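Local coordinates for mandelate racemase/muconate lactonizing enzyme family protein (Roseovarius sp. TM1035, PDB 3T9P) that probably acts as an isomerase or related enzyme of the mandelate racemase/muconate lactonizing enzyme family, at residues A[158-171]-A[184-196]. Numbering follows the deposited sequence.
Sequences RDDKGFTAFKWRVG and RTEAVVPTVSRAL
The indole of W168 lies flat against V192 of helix 184-196. V192 CG1 stands over the centre of the six-membered ring of W168, 3.6 Å from its centroid, in a CH-pi contact. V188 CG2 touches the five-membered ring at W168 CD1, 3.6 Å away. W168 CG sits between its backbone N and carbonyl carbon (chi1 63°), which lays the ring over the helix. W168 NE1 makes a weak hydrogen bond of 3.3 Å to V188 O. F154 of helix 147-161 also packs on W168 and V192. Replacing W168 with an alanine is likely to open a gap above V192 and beside L196 CD1, and to deprive V188 O of its weak indole bond.

L196 packs one turn further along the helix. L196 CD2 sits over one face of the F166 ring, 3.8 Å from the centroid of that ring. CD1 bears on F166 CB and, more loosely, on W168 CZ3. Strand 165-169 and helix 184-196 run nearly antiparallel, at 164°, and their axes come within 9.6 Å at their closest. They are the first two elements of a beta-alpha-beta unit completed by strand 201-205, part of the barrel domain of the enolase superfamily.

Polar contacts hold both ends. R158 NH1 donates to L196 O at 2.9 Å and weakly to A195 O, near the helix C-terminus. Its NE and NH2 grip D159 side-on, which fixes the guanidinium. At the other end, R184 NH1 reaches R169 O at 2.9 Å, from above the carbonyl plane. Water 1 joins R184 NH2 to R169 N. G171 N donates an almost straight bond to T185 OG1 (3.0 Å, 169°).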
loop_
_atom_site.group_PDB
_atom_site.type_symbol
_atom_site.label_atom_id
_atom_site.label_comp_id
_atom_site.label_asym_id
_atom_site.label_seq_id
_atom_site.Cartn_x
_atom_site.Cartn_y
_atom_site.Cartn_z
ATOM N N ARG A 158 -9.078 -33.563 -14.956
ATOM C CA ARG A 158 -9.612 -33.472 -16.307
ATOM C C ARG A 158 -10.665 -34.581 -16.531
ATOM O O ARG A 158 -11.781 -34.334 -16.977
ATOM C CB ARG A 158 -8.485 -33.642 -17.361
ATOM C CG ARG A 158 -9.018 -33.750 -18.885
ATOM C CD ARG A 158 -7.945 -34.273 -19.845
ATOM N NE ARG A 158 -7.617 -35.658 -19.465
ATOM C CZ ARG A 158 -6.473 -36.296 -19.673
ATOM N NH1 ARG A 158 -5.464 -35.736 -20.317
ATOM N NH2 ARG A 158 -6.369 -37.542 -19.208
ATOM N N ASP A 159 -10.305 -35.812 -16.166
ATOM C CA ASP A 159 -11.200 -36.936 -16.397
ATOM C C ASP A 159 -12.345 -37.057 -15.446
ATOM O O ASP A 159 -13.418 -37.407 -15.888
ATOM C CB ASP A 159 -10.415 -38.255 -16.487
ATOM C CG ASP A 159 -9.479 -38.278 -17.686
ATOM O OD1 ASP A 159 -9.746 -37.523 -18.689
ATOM O OD2 ASP A 159 -8.446 -38.970 -17.591
ATOM N N ASP A 160 -12.160 -36.747 -14.168
ATOM C CA ASP A 160 -13.239 -36.925 -13.183
ATOM C C ASP A 160 -14.062 -35.688 -12.935
ATOM O O ASP A 160 -15.256 -35.787 -12.650
ATOM C CB ASP A 160 -12.665 -37.510 -11.866
ATOM C CG ASP A 160 -11.689 -38.723 -12.152
ATOM O OD1 ASP A 160 -11.853 -39.345 -13.257
ATOM O OD2 ASP A 160 -10.748 -39.011 -11.350
ATOM N N LYS A 161 -13.462 -34.505 -13.107
ATOM C CA LYS A 161 -14.234 -33.267 -12.885
ATOM C C LYS A 161 -14.550 -32.450 -14.144
ATOM O O LYS A 161 -15.334 -31.470 -14.060
ATOM C CB LYS A 161 -13.602 -32.423 -11.757
ATOM C CG LYS A 161 -13.275 -33.260 -10.501
ATOM C CD LYS A 161 -14.507 -33.700 -9.751
ATOM C CE LYS A 161 -15.207 -32.506 -9.245
ATOM N NZ LYS A 161 -16.618 -32.835 -9.067
ATOM N N GLY A 162 -14.034 -32.867 -15.294
ATOM C CA GLY A 162 -14.371 -32.203 -16.580
ATOM C C GLY A 162 -13.699 -30.848 -16.802
ATOM O O GLY A 162 -14.113 -30.086 -17.709
ATOM N N PHE A 163 -12.640 -30.491 -16.042
ATOM C CA PHE A 163 -11.919 -29.261 -16.336
ATOM C C PHE A 163 -11.326 -29.292 -17.755
ATOM O O PHE A 163 -10.797 -30.337 -18.139
ATOM C CB PHE A 163 -10.720 -28.987 -15.401
ATOM C CG PHE A 163 -11.108 -28.606 -14.000
ATOM C CD1 PHE A 163 -11.402 -27.274 -13.715
ATOM C CD2 PHE A 163 -11.302 -29.584 -12.981
ATOM C CE1 PHE A 163 -11.721 -26.820 -12.379
ATOM C CE2 PHE A 163 -11.682 -29.185 -11.598
ATOM C CZ PHE A 163 -11.943 -27.816 -11.317
ATOM N N THR A 164 -11.335 -28.164 -18.515
ATOM C CA THR A 164 -10.678 -28.190 -19.796
ATOM C C THR A 164 -9.660 -27.049 -19.917
ATOM O O THR A 164 -9.176 -26.717 -20.998
ATOM C CB THR A 164 -11.667 -28.117 -21.024
ATOM O OG1 THR A 164 -12.504 -26.979 -20.845
ATOM C CG2 THR A 164 -12.599 -29.379 -21.148
ATOM N N ALA A 165 -9.249 -26.503 -18.767
ATOM C CA ALA A 165 -8.218 -25.493 -18.771
ATOM C C ALA A 165 -7.457 -25.705 -17.427
ATOM O O ALA A 165 -8.100 -26.053 -16.419
ATOM C CB ALA A 165 -8.848 -24.062 -18.768
ATOM N N PHE A 166 -6.147 -25.489 -17.464
ATOM C CA PHE A 166 -5.251 -25.777 -16.299
ATOM C C PHE A 166 -4.128 -24.767 -16.220
ATOM O O PHE A 166 -3.553 -24.440 -17.217
ATOM C CB PHE A 166 -4.596 -27.184 -16.512
ATOM C CG PHE A 166 -5.591 -28.295 -16.388
ATOM C CD1 PHE A 166 -6.368 -28.638 -17.494
ATOM C CD2 PHE A 166 -5.765 -29.006 -15.156
ATOM C CE1 PHE A 166 -7.316 -29.687 -17.391
ATOM C CE2 PHE A 166 -6.748 -30.054 -15.012
ATOM C CZ PHE A 166 -7.552 -30.357 -16.147
ATOM N N LYS A 167 -3.768 -24.323 -15.000
ATOM C CA LYS A 167 -2.647 -23.427 -14.810
ATOM C C LYS A 167 -1.693 -24.067 -13.779
ATOM O O LYS A 167 -2.148 -24.565 -12.774
ATOM C CB LYS A 167 -3.128 -22.102 -14.196
ATOM C CG LYS A 167 -1.890 -21.090 -14.094
ATOM C CD LYS A 167 -2.487 -19.668 -13.802
ATOM C CE LYS A 167 -2.586 -19.413 -12.305
ATOM N NZ LYS A 167 -3.128 -18.014 -12.152
ATOM N N TRP A 168 -0.416 -24.031 -14.107
ATOM C CA TRP A 168 0.667 -24.426 -13.208
ATOM C C TRP A 168 1.800 -23.388 -13.186
ATOM O O TRP A 168 1.670 -22.266 -13.742
ATOM C CB TRP A 168 1.154 -25.859 -13.647
ATOM C CG TRP A 168 1.757 -26.076 -14.971
ATOM C CD1 TRP A 168 3.105 -26.261 -15.229
ATOM C CD2 TRP A 168 1.089 -26.137 -16.269
ATOM N NE1 TRP A 168 3.286 -26.543 -16.571
ATOM C CE2 TRP A 168 2.065 -26.472 -17.214
ATOM C CE3 TRP A 168 -0.270 -26.091 -16.683
ATOM C CZ2 TRP A 168 1.766 -26.602 -18.581
ATOM C CZ3 TRP A 168 -0.585 -26.267 -18.011
ATOM C CH2 TRP A 168 0.452 -26.605 -18.962
ATOM N N ARG A 169 2.881 -23.728 -12.459
ATOM C CA ARG A 169 3.916 -22.737 -12.137
ATOM C C ARG A 169 5.196 -22.984 -12.839
ATOM O O ARG A 169 5.612 -24.150 -12.999
ATOM C CB ARG A 169 4.252 -22.690 -10.641
ATOM C CG ARG A 169 3.012 -22.520 -9.719
ATOM C CD ARG A 169 2.386 -21.150 -9.801
ATOM N NE ARG A 169 0.957 -21.199 -9.517
ATOM C CZ ARG A 169 0.161 -20.148 -9.415
ATOM N NH1 ARG A 169 -1.157 -20.344 -9.259
ATOM N NH2 ARG A 169 0.669 -18.898 -9.478
ATOM N N VAL A 170 5.823 -21.884 -13.236
ATOM C CA VAL A 170 7.189 -21.905 -13.728
ATOM C C VAL A 170 8.049 -20.935 -12.883
ATOM O O VAL A 170 7.508 -20.133 -12.115
ATOM C CB VAL A 170 7.289 -21.558 -15.256
ATOM C CG1 VAL A 170 6.509 -22.559 -16.062
ATOM C CG2 VAL A 170 6.683 -20.105 -15.512
ATOM N N GLY A 171 9.361 -21.088 -13.036
ATOM C CA GLY A 171 10.347 -20.254 -12.380
ATOM C C GLY A 171 10.150 -20.513 -10.873
ATOM O O GLY A 171 9.621 -21.544 -10.472
ATOM N N ARG A 184 13.666 -27.391 -13.690
ATOM C CA ARG A 184 12.248 -27.647 -13.443
ATOM C C ARG A 184 11.332 -27.121 -14.519
ATOM O O ARG A 184 10.539 -27.821 -14.972
ATOM C CB ARG A 184 11.765 -27.169 -12.092
ATOM C CG ARG A 184 10.338 -27.537 -11.851
ATOM C CD ARG A 184 9.777 -26.989 -10.641
ATOM N NE ARG A 184 8.472 -27.508 -10.333
ATOM C CZ ARG A 184 7.342 -26.968 -10.717
ATOM N NH1 ARG A 184 7.358 -25.883 -11.444
ATOM N NH2 ARG A 184 6.223 -27.526 -10.365
ATOM N N THR A 185 11.577 -25.920 -14.957
ATOM C CA THR A 185 10.752 -25.269 -15.952
ATOM C C THR A 185 10.813 -25.990 -17.305
ATOM O O THR A 185 9.833 -26.241 -17.951
ATOM C CB THR A 185 11.091 -23.764 -16.010
ATOM O OG1 THR A 185 10.706 -23.149 -14.780
ATOM C CG2 THR A 185 10.394 -23.096 -17.109
ATOM N N GLU A 186 12.020 -26.363 -17.656
ATOM C CA GLU A 186 12.306 -27.114 -18.913
ATOM C C GLU A 186 11.547 -28.400 -18.970
ATOM O O GLU A 186 11.062 -28.762 -20.050
ATOM C CB GLU A 186 13.834 -27.324 -19.141
ATOM C CG GLU A 186 14.513 -26.060 -19.567
ATOM C CD GLU A 186 14.904 -25.109 -18.384
ATOM O OE1 GLU A 186 14.782 -25.481 -17.186
ATOM O OE2 GLU A 186 15.387 -23.999 -18.694
ATOM N N ALA A 187 11.336 -29.037 -17.834
ATOM C CA ALA A 187 10.561 -30.239 -17.739
ATOM C C ALA A 187 9.060 -30.078 -17.552
ATOM O O ALA A 187 8.265 -30.899 -18.188
ATOM C CB ALA A 187 11.108 -31.147 -16.655
ATOM N N VAL A 188 8.668 -29.094 -16.710
ATOM C CA VAL A 188 7.269 -29.027 -16.233
ATOM C C VAL A 188 6.390 -28.587 -17.450
ATOM O O VAL A 188 5.229 -28.962 -17.544
ATOM C CB VAL A 188 7.096 -28.064 -14.981
ATOM C CG1 VAL A 188 7.059 -26.594 -15.429
ATOM C CG2 VAL A 188 5.887 -28.363 -14.254
ATOM N N VAL A 189 6.970 -27.841 -18.375
ATOM C CA VAL A 189 6.177 -27.179 -19.413
ATOM C C VAL A 189 5.713 -28.302 -20.403
ATOM O O VAL A 189 4.475 -28.566 -20.520
ATOM C CB VAL A 189 6.967 -26.045 -20.101
ATOM C CG1 VAL A 189 6.287 -25.583 -21.438
ATOM C CG2 VAL A 189 7.189 -24.821 -19.176
ATOM N N PRO A 190 6.707 -29.037 -21.007
ATOM C CA PRO A 190 6.264 -30.146 -21.944
ATOM C C PRO A 190 5.640 -31.324 -21.229
ATOM O O PRO A 190 4.640 -31.894 -21.702
ATOM C CB PRO A 190 7.576 -30.517 -22.742
ATOM C CG PRO A 190 8.751 -30.163 -21.825
ATOM C CD PRO A 190 8.147 -28.750 -21.153
ATOM N N THR A 191 6.108 -31.648 -20.031
ATOM C CA THR A 191 5.481 -32.793 -19.371
ATOM C C THR A 191 4.004 -32.661 -19.063
ATOM O O THR A 191 3.249 -33.631 -19.209
ATOM C CB THR A 191 6.303 -33.162 -18.018
ATOM O OG1 THR A 191 7.647 -33.392 -18.391
ATOM C CG2 THR A 191 5.733 -34.315 -17.273
ATOM N N VAL A 192 3.601 -31.537 -18.474
ATOM C CA VAL A 192 2.197 -31.351 -18.096
ATOM C C VAL A 192 1.346 -31.180 -19.398
ATOM O O VAL A 192 0.264 -31.782 -19.555
ATOM C CB VAL A 192 2.057 -30.131 -17.120
ATOM C CG1 VAL A 192 0.584 -29.828 -16.825
ATOM C CG2 VAL A 192 2.743 -30.473 -15.819
ATOM N N SER A 193 1.879 -30.416 -20.324
ATOM C CA SER A 193 1.179 -30.131 -21.563
ATOM C C SER A 193 0.913 -31.427 -22.388
ATOM O O SER A 193 -0.250 -31.653 -22.825
ATOM C CB SER A 193 2.009 -29.171 -22.410
ATOM O OG SER A 193 1.359 -28.976 -23.670
ATOM N N ARG A 194 1.940 -32.290 -22.558
ATOM C CA ARG A 194 1.702 -33.550 -23.300
ATOM C C ARG A 194 0.799 -34.446 -22.501
ATOM O O ARG A 194 -0.030 -35.071 -23.097
ATOM C CB ARG A 194 3.005 -34.239 -23.750
ATOM C CG ARG A 194 3.992 -33.338 -24.646
ATOM C CD ARG A 194 5.402 -33.994 -24.874
ATOM N NE ARG A 194 5.259 -35.128 -25.800
ATOM C CZ ARG A 194 5.020 -36.403 -25.449
ATOM N NH1 ARG A 194 4.962 -36.767 -24.169
ATOM N NH2 ARG A 194 4.871 -37.346 -26.380
ATOM N N ALA A 195 0.876 -34.516 -21.162
ATOM C CA ALA A 195 -0.071 -35.376 -20.430
ATOM C C ALA A 195 -1.500 -34.877 -20.657
ATOM O O ALA A 195 -2.397 -35.675 -20.833
ATOM C CB ALA A 195 0.209 -35.428 -18.913
ATOM N N LEU A 196 -1.696 -33.523 -20.656
ATOM C CA LEU A 196 -3.087 -32.994 -20.654
ATOM C C LEU A 196 -3.671 -33.238 -22.045
ATOM O O LEU A 196 -4.887 -33.511 -22.164
ATOM C CB LEU A 196 -3.090 -31.489 -20.380
ATOM C CG LEU A 196 -2.970 -31.056 -18.921
ATOM C CD1 LEU A 196 -2.898 -29.512 -18.872
ATOM C CD2 LEU A 196 -4.192 -31.586 -18.110
HETATM O O HOH W 1 3.497 -26.316 -10.981
HETATM O O HOH W 2 9.328 -24.021 -11.647
#